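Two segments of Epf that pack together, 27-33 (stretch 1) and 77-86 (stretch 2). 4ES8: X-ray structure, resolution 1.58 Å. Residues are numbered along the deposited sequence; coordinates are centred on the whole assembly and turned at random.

Stretch 1, residues 27-33: NFKGTWE
Stretch 2, residues 77-86: YIKIDKQSIA

Stretch 2 forms a β-hairpin, and stretch 1, an irregular segment without helix or strand in its contacting part, lies against one side of it. The strands 77–80 and 84–86 are paired by Lys-79 N to Ala-86 O (2.9 Å) and Ala-86 N to Lys-79 O (2.8 Å), and the turn is closed by Asp-81 N to Ser-84 O (3.0 Å). The CA-to-CB bond of Asp-81 (chi1 63°, p) points away from stretch 1, and the side chain organises the turn: its OD1 accepts from Gln-83 N (3.1 Å), Ser-84 N (2.8 Å) and Ser-84 OG (2.8 Å). Lys-82 (-56/-27) and Gln-83 (-122/-13) complete the loop.

Alternation along the extended strands turns the CA-to-CB bonds of Ile-78, Ile-80 and Ile-85 toward stretch 1, while those of Lys-79, Ser-84 and Ala-86 point away. The contact buries 516 Å² over both sides. No direct hydrogen bond crosses it; it rests largely on apolar packing, close backbone contacts and two bridging waters.

Trp-32 (phi/psi -90/-15; chi1 -57°, m; chi2 128°) has the largest covered area. Its CA-to-CB bond points sideways, but this rotamer brings the indole in between two isoleucines. Over one face, Ile-80 CG2 stands 3.5 Å from the centroid of the five-membered ring, 14° off its normal; over the opposite face, Ile-78 CD1 stands 3.8 Å from the centroid of the six-membered ring, 16° off the normal. Both are CH-pi contacts. Ile-78 (chi1 59°, p; chi2 178°, t) delivers its CD1 to the ring, whereas Ile-80 (chi1 -161°, t; chi2 168°, t) places CG2 over the indole, while its CD1 packs against Phe-28 and also comes 4.0 Å from Trp-32 CZ3. At the ring edge, Trp-32 CZ2 lies 3.8 Å from Lys-79 N. Trp-32 CH2 also packs 3.6 Å from Ile-85 CD1. The indole nitrogen is satisfied through water: one molecule accepts from both Trp-32 NE1 and Ile-80 N, each at 2.9 Å.

The CA-to-CB bond of Phe-28 (phi/psi -124/99; chi1 179°, t; chi2 83°) points toward the hairpin, and the ring reaches across its turn. Phe-28 CE1 packs 3.7 Å from Ile-80 CD1 and, more loosely, 4.3 Å from Ile-85 CD1, which approaches the ring edge. Ile-85 (chi1 -167°, t; chi2 164°, t) thus touches both aromatic residues through the same methyl. Backbone oxygens of the turn also crowd the ring: Phe-28 CE2 is 3.3 Å from Asp-81 O and 3.4 Å from Lys-82 O, and Phe-28 CZ is 3.6 Å from Ser-84 O. A second water donates to Phe-28 O (2.8 Å) and Lys-82 O (2.7 Å), tying the two backbones together.

The closest backbone register is Gly-30 with Lys-82, their CA atoms 4.4 Å apart. Gly-30 has positive phi (72/50), which favours glycine, and its CA sits 3.3 Å from Asp-81 O; an ideal CB would fall 2.5 Å from that Asp-81 O and 3.0 Å from Lys-82 N, both clashes. Beyond it, the CA-to-CB bond of Thr-31 (-148/149; chi1 -178°, t) points away, and Thr-31 OG1 accepts from Glu-33 N at 3.1 Å.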

# COMPACT_ATOMS: atom_id res chain seq x y z
N ASN A 27 4.13 2.52 -9.17
CA ASN A 27 5.38 2.78 -9.87
C ASN A 27 5.35 1.92 -11.12
O ASN A 27 6.02 0.86 -11.19
CB ASN A 27 6.63 2.58 -9.02
CG ASN A 27 7.86 3.21 -9.69
OD1 ASN A 27 7.75 3.90 -10.72
ND2 ASN A 27 9.02 3.00 -9.09
N PHE A 28 4.52 2.33 -12.10
CA PHE A 28 4.29 1.56 -13.32
C PHE A 28 4.62 2.44 -14.53
O PHE A 28 3.79 3.27 -14.92
CB PHE A 28 2.84 1.04 -13.37
CG PHE A 28 2.51 0.26 -14.62
CD1 PHE A 28 2.83 -1.09 -14.72
CD2 PHE A 28 1.85 0.86 -15.69
CE1 PHE A 28 2.51 -1.83 -15.88
CE2 PHE A 28 1.53 0.13 -16.84
CZ PHE A 28 1.87 -1.21 -16.93
N LYS A 29 5.83 2.27 -15.11
CA LYS A 29 6.22 3.08 -16.27
C LYS A 29 6.00 2.36 -17.61
O LYS A 29 6.32 2.91 -18.67
CB LYS A 29 7.66 3.57 -16.14
CG LYS A 29 7.83 4.66 -15.09
CD LYS A 29 7.76 6.05 -15.69
CE LYS A 29 7.99 7.10 -14.63
NZ LYS A 29 9.42 7.23 -14.27
N GLY A 30 5.45 1.14 -17.58
CA GLY A 30 5.13 0.39 -18.79
C GLY A 30 6.35 -0.13 -19.52
O GLY A 30 6.46 0.03 -20.75
N THR A 31 7.25 -0.79 -18.78
CA THR A 31 8.44 -1.33 -19.42
C THR A 31 8.92 -2.62 -18.76
O THR A 31 8.82 -2.79 -17.52
CB THR A 31 9.61 -0.26 -19.42
OG1 THR A 31 10.74 -0.81 -20.10
CG2 THR A 31 10.03 0.19 -18.01
N TRP A 32 9.52 -3.48 -19.61
CA TRP A 32 10.18 -4.71 -19.16
C TRP A 32 11.69 -4.48 -18.84
O TRP A 32 12.31 -5.38 -18.28
CB TRP A 32 10.08 -5.83 -20.20
CG TRP A 32 8.69 -6.20 -20.60
CD1 TRP A 32 8.21 -6.28 -21.88
CD2 TRP A 32 7.64 -6.68 -19.74
NE1 TRP A 32 6.92 -6.76 -21.87
CE2 TRP A 32 6.54 -6.99 -20.57
CE3 TRP A 32 7.52 -6.85 -18.34
CZ2 TRP A 32 5.33 -7.49 -20.06
CZ3 TRP A 32 6.30 -7.29 -17.83
CH2 TRP A 32 5.22 -7.59 -18.68
N GLU A 33 12.26 -3.34 -19.28
CA GLU A 33 13.68 -3.04 -19.06
C GLU A 33 13.97 -3.15 -17.57
O GLU A 33 13.47 -2.35 -16.77
CB GLU A 33 14.02 -1.65 -19.63
CG GLU A 33 15.53 -1.44 -19.65
CD GLU A 33 15.97 -0.09 -20.15
OE1 GLU A 33 15.12 0.82 -20.30
OE2 GLU A 33 17.18 0.05 -20.44
N TYR A 77 3.58 -15.41 -24.20
CA TYR A 77 4.05 -14.11 -24.64
C TYR A 77 3.51 -13.11 -23.65
O TYR A 77 2.45 -13.35 -23.06
CB TYR A 77 3.55 -13.77 -26.07
CG TYR A 77 4.26 -14.52 -27.18
CD1 TYR A 77 4.15 -15.91 -27.29
CD2 TYR A 77 4.99 -13.84 -28.15
CE1 TYR A 77 4.80 -16.61 -28.32
CE2 TYR A 77 5.62 -14.53 -29.19
CZ TYR A 77 5.53 -15.90 -29.27
OH TYR A 77 6.19 -16.57 -30.28
N ILE A 78 4.20 -11.99 -23.50
CA ILE A 78 3.78 -10.94 -22.56
C ILE A 78 3.83 -9.59 -23.26
O ILE A 78 4.62 -9.40 -24.20
CB ILE A 78 4.65 -10.97 -21.29
CG1 ILE A 78 6.16 -10.76 -21.62
CG2 ILE A 78 4.39 -12.30 -20.51
CD1 ILE A 78 7.06 -10.73 -20.35
N LYS A 79 3.01 -8.63 -22.80
CA LYS A 79 2.95 -7.32 -23.46
C LYS A 79 2.67 -6.25 -22.45
O LYS A 79 1.79 -6.41 -21.59
CB LYS A 79 1.87 -7.31 -24.57
CG LYS A 79 1.74 -5.99 -25.34
CD LYS A 79 0.74 -6.11 -26.54
CE LYS A 79 -0.69 -6.43 -26.14
NZ LYS A 79 -1.34 -5.32 -25.37
N ILE A 80 3.43 -5.15 -22.54
CA ILE A 80 3.24 -4.04 -21.62
C ILE A 80 3.23 -2.73 -22.38
O ILE A 80 3.88 -2.60 -23.45
CB ILE A 80 4.36 -4.06 -20.53
CG1 ILE A 80 3.98 -3.25 -19.28
CG2 ILE A 80 5.73 -3.63 -21.10
CD1 ILE A 80 4.97 -3.52 -18.08
N ASP A 81 2.46 -1.80 -21.86
CA ASP A 81 2.49 -0.44 -22.40
C ASP A 81 2.19 0.52 -21.25
O ASP A 81 2.13 0.10 -20.08
CB ASP A 81 1.58 -0.28 -23.62
CG ASP A 81 0.12 -0.49 -23.37
OD1 ASP A 81 -0.33 -0.28 -22.21
OD2 ASP A 81 -0.60 -0.84 -24.32
N LYS A 82 2.01 1.81 -21.56
CA LYS A 82 1.86 2.84 -20.55
C LYS A 82 0.71 2.59 -19.57
O LYS A 82 0.77 3.07 -18.45
CB LYS A 82 1.66 4.21 -21.25
CG LYS A 82 1.83 5.42 -20.35
CD LYS A 82 1.39 6.71 -21.04
CE LYS A 82 1.30 7.89 -20.09
NZ LYS A 82 2.64 8.27 -19.55
N GLN A 83 -0.34 1.86 -20.00
CA GLN A 83 -1.50 1.66 -19.14
C GLN A 83 -1.82 0.22 -18.85
O GLN A 83 -2.64 0.00 -17.96
CB GLN A 83 -2.76 2.27 -19.81
CG GLN A 83 -2.68 3.78 -19.99
CD GLN A 83 -4.01 4.38 -20.37
OE1 GLN A 83 -4.40 4.37 -21.54
NE2 GLN A 83 -4.71 4.93 -19.39
N SER A 84 -1.24 -0.75 -19.56
CA SER A 84 -1.70 -2.13 -19.41
C SER A 84 -0.60 -3.16 -19.39
O SER A 84 0.54 -2.89 -19.80
CB SER A 84 -2.63 -2.48 -20.58
OG SER A 84 -1.94 -2.53 -21.82
N ILE A 85 -0.95 -4.37 -18.94
CA ILE A 85 -0.00 -5.47 -18.88
C ILE A 85 -0.80 -6.74 -19.18
O ILE A 85 -1.94 -6.87 -18.72
CB ILE A 85 0.73 -5.48 -17.52
CG1 ILE A 85 1.94 -6.40 -17.54
CG2 ILE A 85 -0.21 -5.76 -16.31
CD1 ILE A 85 2.87 -6.13 -16.37
N ALA A 86 -0.26 -7.59 -20.06
CA ALA A 86 -1.04 -8.73 -20.54
C ALA A 86 -0.19 -9.96 -20.79
O ALA A 86 1.01 -9.85 -21.08
CB ALA A 86 -1.72 -8.34 -21.86
O HOH W 1 2.80 4.40 -17.23
O HOH W 2 5.69 -5.63 -24.29